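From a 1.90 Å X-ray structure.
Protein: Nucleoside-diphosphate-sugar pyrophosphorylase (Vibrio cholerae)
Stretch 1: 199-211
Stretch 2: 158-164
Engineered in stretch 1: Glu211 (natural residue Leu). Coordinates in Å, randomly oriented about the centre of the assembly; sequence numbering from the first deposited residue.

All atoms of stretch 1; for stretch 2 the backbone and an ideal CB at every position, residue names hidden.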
# COMPACT_ATOMS: atom_id res chain seq x y z
N GLU A 199 8.22 -16.59 -10.62
CA GLU A 199 9.45 -15.95 -11.09
C GLU A 199 10.25 -15.37 -9.93
O GLU A 199 11.38 -14.93 -10.11
CB GLU A 199 9.12 -14.82 -12.06
CG GLU A 199 8.24 -15.23 -13.22
CD GLU A 199 8.11 -14.12 -14.24
OE1 GLU A 199 7.28 -13.21 -14.04
OE2 GLU A 199 8.86 -14.16 -15.24
N ARG A 200 9.64 -15.36 -8.75
CA ARG A 200 10.28 -14.83 -7.56
C ARG A 200 9.47 -15.29 -6.36
O ARG A 200 8.33 -15.73 -6.50
CB ARG A 200 10.33 -13.30 -7.61
CG ARG A 200 8.96 -12.62 -7.49
CD ARG A 200 9.08 -11.12 -7.70
NE ARG A 200 9.69 -10.81 -8.99
CZ ARG A 200 9.03 -10.72 -10.14
NH1 ARG A 200 7.72 -10.90 -10.18
NH2 ARG A 200 9.68 -10.46 -11.26
N GLY A 201 10.06 -15.19 -5.18
CA GLY A 201 9.36 -15.62 -3.98
C GLY A 201 8.61 -14.49 -3.29
O GLY A 201 7.72 -14.76 -2.49
N GLU A 202 8.96 -13.25 -3.59
CA GLU A 202 8.29 -12.11 -2.96
C GLU A 202 6.83 -12.02 -3.39
O GLU A 202 6.49 -12.32 -4.53
CB GLU A 202 9.00 -10.79 -3.31
CG GLU A 202 10.37 -10.60 -2.66
CD GLU A 202 11.48 -11.34 -3.39
OE1 GLU A 202 11.22 -11.86 -4.50
OE2 GLU A 202 12.61 -11.38 -2.87
N LEU A 203 5.99 -11.58 -2.47
CA LEU A 203 4.56 -11.47 -2.74
C LEU A 203 4.12 -10.00 -2.72
O LEU A 203 3.92 -9.41 -1.66
CB LEU A 203 3.78 -12.28 -1.71
CG LEU A 203 4.13 -13.77 -1.67
CD1 LEU A 203 3.32 -14.46 -0.58
CD2 LEU A 203 3.83 -14.39 -3.03
N TYR A 204 3.98 -9.44 -3.91
CA TYR A 204 3.58 -8.04 -4.08
C TYR A 204 2.09 -7.91 -4.34
O TYR A 204 1.44 -8.86 -4.77
CB TYR A 204 4.36 -7.44 -5.24
CG TYR A 204 5.86 -7.50 -5.04
CD1 TYR A 204 6.45 -6.89 -3.93
CD2 TYR A 204 6.68 -8.15 -5.95
CE1 TYR A 204 7.83 -6.94 -3.74
CE2 TYR A 204 8.06 -8.21 -5.77
CZ TYR A 204 8.63 -7.60 -4.66
OH TYR A 204 9.99 -7.64 -4.47
N ILE A 205 1.55 -6.72 -4.10
CA ILE A 205 0.12 -6.47 -4.28
C ILE A 205 -0.35 -6.34 -5.73
O ILE A 205 -1.36 -6.93 -6.11
CB ILE A 205 -0.33 -5.18 -3.55
CG1 ILE A 205 0.05 -5.25 -2.06
CG2 ILE A 205 -1.84 -4.98 -3.73
CD1 ILE A 205 -0.96 -5.94 -1.19
N ALA A 206 0.37 -5.56 -6.54
CA ALA A 206 -0.04 -5.33 -7.93
C ALA A 206 -0.41 -6.59 -8.72
O ALA A 206 -1.43 -6.61 -9.40
CB ALA A 206 1.04 -4.52 -8.67
N PRO A 207 0.40 -7.65 -8.64
CA PRO A 207 0.09 -8.88 -9.38
C PRO A 207 -1.27 -9.49 -9.02
O PRO A 207 -1.87 -10.19 -9.84
CB PRO A 207 1.24 -9.82 -8.98
CG PRO A 207 2.38 -8.89 -8.78
CD PRO A 207 1.75 -7.72 -8.03
N LEU A 208 -1.75 -9.22 -7.81
CA LEU A 208 -3.03 -9.78 -7.38
C LEU A 208 -4.18 -9.36 -8.28
O LEU A 208 -5.14 -10.11 -8.44
CB LEU A 208 -3.34 -9.38 -5.93
CG LEU A 208 -2.35 -9.89 -4.88
CD1 LEU A 208 -2.88 -9.64 -3.47
CD2 LEU A 208 -2.12 -11.37 -5.10
N TYR A 209 -4.09 -8.18 -8.88
CA TYR A 209 -5.17 -7.73 -9.74
C TYR A 209 -5.37 -8.63 -10.96
O TYR A 209 -6.47 -8.72 -11.50
CB TYR A 209 -4.93 -6.28 -10.17
CG TYR A 209 -5.23 -5.29 -9.07
CD1 TYR A 209 -6.54 -4.89 -8.80
CD2 TYR A 209 -4.20 -4.75 -8.30
CE1 TYR A 209 -6.82 -3.97 -7.80
CE2 TYR A 209 -4.47 -3.83 -7.29
CZ TYR A 209 -5.77 -3.45 -7.05
OH TYR A 209 -6.02 -2.51 -6.07
N ASN A 210 -4.32 -9.32 -11.40
CA ASN A 210 -4.47 -10.21 -12.55
C ASN A 210 -5.44 -11.34 -12.25
O ASN A 210 -6.17 -11.79 -13.13
CB ASN A 210 -3.11 -10.77 -12.98
CG ASN A 210 -2.22 -9.71 -13.58
OD1 ASN A 210 -2.66 -8.92 -14.41
ND2 ASN A 210 -0.96 -9.68 -13.17
N GLU A 211 -5.47 -11.78 -10.99
CA GLU A 211 -6.39 -12.85 -10.60
C GLU A 211 -7.83 -12.31 -10.67
O GLU A 211 -8.75 -13.00 -11.12
CB GLU A 211 -6.09 -13.32 -9.17
CG GLU A 211 -4.68 -13.86 -8.94
CD GLU A 211 -4.42 -15.20 -9.62
OE1 GLU A 211 -5.40 -15.83 -10.08
OE2 GLU A 211 -3.25 -15.63 -9.69
N UNK A 158 -6.26 -4.09 -17.95
CA UNK A 158 -6.33 -5.47 -18.43
C UNK A 158 -5.19 -6.33 -17.91
O UNK A 158 -5.25 -7.55 -18.03
CB UNK A 158 -6.33 -5.49 -19.96
N UNK A 159 -4.17 -5.71 -17.33
CA UNK A 159 -3.03 -6.47 -16.82
C UNK A 159 -2.14 -5.61 -15.93
O UNK A 159 -2.06 -4.40 -16.11
CB UNK A 159 -2.21 -7.04 -17.98
N UNK A 160 -1.48 -6.25 -14.97
CA UNK A 160 -0.53 -5.55 -14.11
C UNK A 160 0.73 -6.42 -14.09
O UNK A 160 0.67 -7.63 -14.32
CB UNK A 160 -1.09 -5.31 -12.71
N UNK A 161 1.87 -5.78 -13.83
CA UNK A 161 3.16 -6.48 -13.75
C UNK A 161 3.98 -5.74 -12.71
O UNK A 161 3.90 -4.52 -12.60
CB UNK A 161 3.88 -6.53 -15.10
N UNK A 162 4.77 -6.47 -11.93
CA UNK A 162 5.57 -5.81 -10.90
C UNK A 162 6.92 -5.31 -11.40
O UNK A 162 7.43 -4.32 -10.89
CB UNK A 162 5.79 -6.77 -9.73
N UNK A 163 7.52 -5.96 -12.39
CA UNK A 163 8.81 -5.48 -12.88
C UNK A 163 8.84 -5.33 -14.38
O UNK A 163 9.71 -4.67 -14.94
CB UNK A 163 9.93 -6.43 -12.44
N UNK A 164 7.88 -5.95 -15.05
CA UNK A 164 7.82 -5.86 -16.49
C UNK A 164 7.07 -4.59 -16.88
O UNK A 164 5.94 -4.37 -16.45
CB UNK A 164 7.15 -7.10 -17.09

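Position 158 points its CA-to-CB bond away from stretch 1, and nothing of that stretch lies within 5.5 Å of the ideal CB. The contact sets no demand, so almost any residue would fit. The deposited residue is Ile158. Its side chain takes no part, but a water links its backbone O to Asn210 OD1.

Position 159 also points away overall, though its ideal CB is 4.1 Å from Asn210 OD1. Many side chains would suit; stretch 1 does not choose among them. It is Gln159, and no hydrogen bond forms across the stretches.

Position 160 faces stretch 1. Its ideal CB is 3.6 Å from Ala206 O, 4.3 Å from Asn210 OD1 and 4.7 Å from Tyr209 CB. The space is short and offers a carbonyl acceptor, so a small residue is favoured, and a hydroxyl could use that oxygen. Serine, threonine or alanine would be reasonable; the extended backbone suits a beta-branched choice. The backbone N and O face the Asn210 amide. Proline would be unsuitable, because the N-H is used. The residue is Thr160, with chi1 p. Its OG1 donates to Ala206 O at 2.7 Å, while CG2 lies 4.0 Å from Tyr209 CB. Thr160 N donates to Asn210 OD1 (3.0 Å), and Asn210 ND2 donates to Thr160 O (2.9 Å). The Asn210 amide thus meets both the backbone N and the backbone O of Thr160.

Position 161 points away, with no atom of stretch 1 near its ideal CB. Many side chains would do. It is Ala161, which makes no contact.

Position 162 turns back toward stretch 1. Its ideal CB is 4.1 Å from both Tyr204 CD2 and Pro207 CG, and 4.6 Å from Arg200 NH1. A medium or long chain could cover the ring; the guanidinium would favour an acid, though an apolar chain is also plausible. The residue is Glu162. It does not pair with Arg200. Its CG packs 3.3 Å from Tyr204 CD2, and OE2 lies over one face of that ring. OE1 is 3.5 Å from Ala206 CB and accepts a hydrogen bond from a water, which in turn accepts one from Ala206 N.

Position 163 points toward Arg200, its ideal CB 4.2 Å from NH2. A flexible chain that can lie over the guanidinium would suit; charge alone would favour an acid. It is Lys163, poorly ordered. Its CG lies over one guanidinium face, 3.7 Å from Arg200 NH2.

Position 164 points toward stretch 1, but nothing lies within 5.5 Å of its ideal CB, so many side chains would fit. It is Asn164, which makes no contact.

Stretch 2 158-164: IQTAEKN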
# COMPACT_ATOMS: atom_id res chain seq x y z
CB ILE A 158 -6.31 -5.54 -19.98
CG1 ILE A 158 -5.06 -4.83 -20.52
CG2 ILE A 158 -7.57 -4.92 -20.55
CD1 ILE A 158 -4.90 -4.94 -22.03
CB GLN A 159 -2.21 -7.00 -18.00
CG GLN A 159 -1.02 -7.88 -17.65
CD GLN A 159 -0.18 -8.23 -18.88
OE1 GLN A 159 -0.62 -8.06 -20.02
NE2 GLN A 159 1.03 -8.74 -18.65
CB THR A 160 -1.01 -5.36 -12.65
OG1 THR A 160 -1.24 -6.64 -12.05
CG2 THR A 160 -2.28 -4.53 -12.60
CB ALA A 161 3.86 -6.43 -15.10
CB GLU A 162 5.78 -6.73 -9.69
CG GLU A 162 6.48 -6.06 -8.51
CD GLU A 162 5.60 -5.06 -7.76
OE1 GLU A 162 4.36 -5.12 -7.91
OE2 GLU A 162 6.16 -4.22 -7.01
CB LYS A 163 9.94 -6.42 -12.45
CG LYS A 163 9.92 -6.81 -10.98
CD LYS A 163 10.90 -6.02 -10.14
CE LYS A 163 10.82 -6.47 -8.69
NZ LYS A 163 11.04 -5.34 -7.74
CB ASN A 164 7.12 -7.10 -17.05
CG ASN A 164 7.16 -7.15 -18.55
OD1 ASN A 164 8.04 -6.56 -19.18
ND2 ASN A 164 6.22 -7.88 -19.14
O HOH W 1 -4.45 -9.76 -16.47
O HOH W 2 2.79 -4.03 -6.00
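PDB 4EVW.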